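PDB 6Y1W: putative tryptophan halogenase from Xanthomonas campestris pv. campestris, which is a flavin-dependent halogenase of the tryptophan halogenase family, probably using reduced FAD to halogenate an aromatic substrate. Local coordinates for the interface of chains A and B. Sequence-based numbering; all coordinates share one arbitrary frame. Chains: chain A/B, Putative tryptophan halogenase.

The interface of chains A and B. Residues chain A 115-117, 460, 462; chain B 38, 362-363.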
loop_
_atom_site.group_PDB
_atom_site.type_symbol
_atom_site.label_atom_id
_atom_site.label_comp_id
_atom_site.label_asym_id
_atom_site.label_seq_id
_atom_site.Cartn_x
_atom_site.Cartn_y
_atom_site.Cartn_z
ATOM N N HIS A 115 11.071 15.131 -4.530
ATOM C CA HIS A 115 10.055 16.166 -4.600
ATOM C C HIS A 115 8.704 15.467 -4.626
ATOM O O HIS A 115 8.607 14.310 -5.046
ATOM C CB HIS A 115 10.220 17.045 -5.847
ATOM C CG HIS A 115 9.328 18.253 -5.843
ATOM N ND1 HIS A 115 8.154 18.310 -6.569
ATOM C CD2 HIS A 115 9.405 19.424 -5.161
ATOM C CE1 HIS A 115 7.560 19.474 -6.358
ATOM N NE2 HIS A 115 8.289 20.166 -5.500
ATOM N N TRP A 116 7.648 16.175 -4.196
ATOM C CA TRP A 116 6.342 15.496 -4.203
ATOM C C TRP A 116 5.930 15.047 -5.593
ATOM O O TRP A 116 5.195 14.060 -5.725
ATOM C CB TRP A 116 5.246 16.370 -3.575
ATOM C CG TRP A 116 4.821 17.632 -4.304
ATOM C CD1 TRP A 116 5.140 18.905 -3.954
ATOM C CD2 TRP A 116 3.925 17.745 -5.435
ATOM N NE1 TRP A 116 4.538 19.804 -4.804
ATOM C CE2 TRP A 116 3.802 19.117 -5.726
ATOM C CE3 TRP A 116 3.238 16.822 -6.233
ATOM C CZ2 TRP A 116 3.022 19.592 -6.769
ATOM C CZ3 TRP A 116 2.470 17.307 -7.293
ATOM C CH2 TRP A 116 2.366 18.674 -7.530
ATOM N N SER A 117 6.401 15.736 -6.637
ATOM C CA SER A 117 6.063 15.368 -8.005
ATOM C C SER A 117 7.033 14.371 -8.625
ATOM O O SER A 117 6.716 13.813 -9.679
ATOM C CB SER A 117 6.008 16.616 -8.886
ATOM O OG SER A 117 7.323 17.134 -9.125
ATOM N N HIS A 460 11.831 13.079 -15.397
ATOM C CA HIS A 460 10.685 13.943 -15.140
ATOM C C HIS A 460 11.037 15.378 -15.523
ATOM O O HIS A 460 12.079 15.898 -15.102
ATOM C CB HIS A 460 10.291 13.858 -13.663
ATOM C CG HIS A 460 8.933 14.406 -13.359
ATOM N ND1 HIS A 460 8.599 15.717 -13.586
ATOM C CD2 HIS A 460 7.831 13.822 -12.814
ATOM C CE1 HIS A 460 7.352 15.934 -13.199
ATOM N NE2 HIS A 460 6.865 14.799 -12.728
ATOM N N VAL A 462 10.117 18.133 -14.371
ATOM C CA VAL A 462 10.257 19.119 -13.312
ATOM C C VAL A 462 11.745 19.398 -13.049
ATOM O O VAL A 462 12.108 20.499 -12.632
ATOM C CB VAL A 462 9.533 18.666 -12.031
ATOM C CG1 VAL A 462 10.331 17.578 -11.322
ATOM C CG2 VAL A 462 9.310 19.845 -11.104
ATOM N N LEU B 38 3.233 24.023 -10.679
ATOM C CA LEU B 38 4.439 23.193 -10.707
ATOM C C LEU B 38 5.308 23.481 -11.923
ATOM O O LEU B 38 6.523 23.692 -11.787
ATOM C CB LEU B 38 4.079 21.711 -10.701
ATOM C CG LEU B 38 5.289 20.767 -10.722
ATOM C CD1 LEU B 38 5.949 20.792 -9.336
ATOM C CD2 LEU B 38 4.861 19.332 -11.089
ATOM N N LEU B 362 0.695 14.843 -12.758
ATOM C CA LEU B 362 1.903 15.617 -12.447
ATOM C C LEU B 362 3.046 14.709 -12.009
ATOM O O LEU B 362 4.217 14.954 -12.353
ATOM C CB LEU B 362 1.622 16.655 -11.367
ATOM C CG LEU B 362 0.745 17.811 -11.878
ATOM C CD1 LEU B 362 0.526 18.848 -10.835
ATOM C CD2 LEU B 362 1.359 18.450 -13.069
ATOM N N GLN B 363 2.726 13.633 -11.294
ATOM C CA GLN B 363 3.750 12.687 -10.863
ATOM C C GLN B 363 4.260 11.818 -11.999
ATOM O O GLN B 363 5.264 11.115 -11.805
ATOM C CB GLN B 363 3.194 11.818 -9.704
ATOM C CG GLN B 363 2.932 12.673 -8.460
ATOM C CD GLN B 363 2.536 11.866 -7.241
ATOM O OE1 GLN B 363 1.734 10.956 -7.342
ATOM N NE2 GLN B 363 3.105 12.201 -6.086
#
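A:Trp116, in a loop, presents its backbone carbonyl to B:Gln363 at the C-terminal end of helix 350-363, where B:Leu362 offers its own carbonyl to A:His460. In the first bond the B:Gln363 amide nitrogen NE2 donates to A:Trp116 O at 2.8 Å, with 166° at the hydrogen; the acceptor lies in the amide plane, and the donor stands nearly in line with the C=O bond. B:Gln363 reaches out straight past CG (chi2 -174°), spanning the gap from the helix end to the loop. The second bond runs the other way, from A:His460 NE2 to B:Leu362 O at 2.7 Å, with the acceptor close to the imidazole plane. On the opposite side of that ring ND1 accepts a hydrogen bond from the backbone N of A:Val462 at 3.0 Å, again near the plane. Two near-in-plane partners, one at each nitrogen, restrain the ring's rotation and are consistent with a proton on NE2.

Apolar contact centres on B:Leu38, whose CG is anti to the backbone N (chi1 -180°), directing both methyls at chain A. CD1 meets A:His115 CE1 at 3.6 Å and also touches A:Val462 CG2, while CD2 packs on A:Ser117 CB at 3.7 Å. The A:His115 ring is tied to A:Ser117 through ND1, which pairs with OG at 2.9 Å and takes a hydrogen bond from the A:Ser117 backbone N, well outside the ring plane. Its CE1 lies over the rim of one indole face of A:Trp116, and the indole edge, at CH2, meets B:Leu362 CD1 in plane at 3.8 Å.

The patch joins the A:115-117 loop, which precedes helix 120-129, and the start of 3-10 helix 461-465 to the C-terminal ends of helices 25-39 and 350-363 of chain B. Its centre is about 31 Å from A:Lys89, the predicted catalytic lysine; its twin, with the chains exchanged, follows from the two-fold symmetry of an interface that may or may not be the biological one.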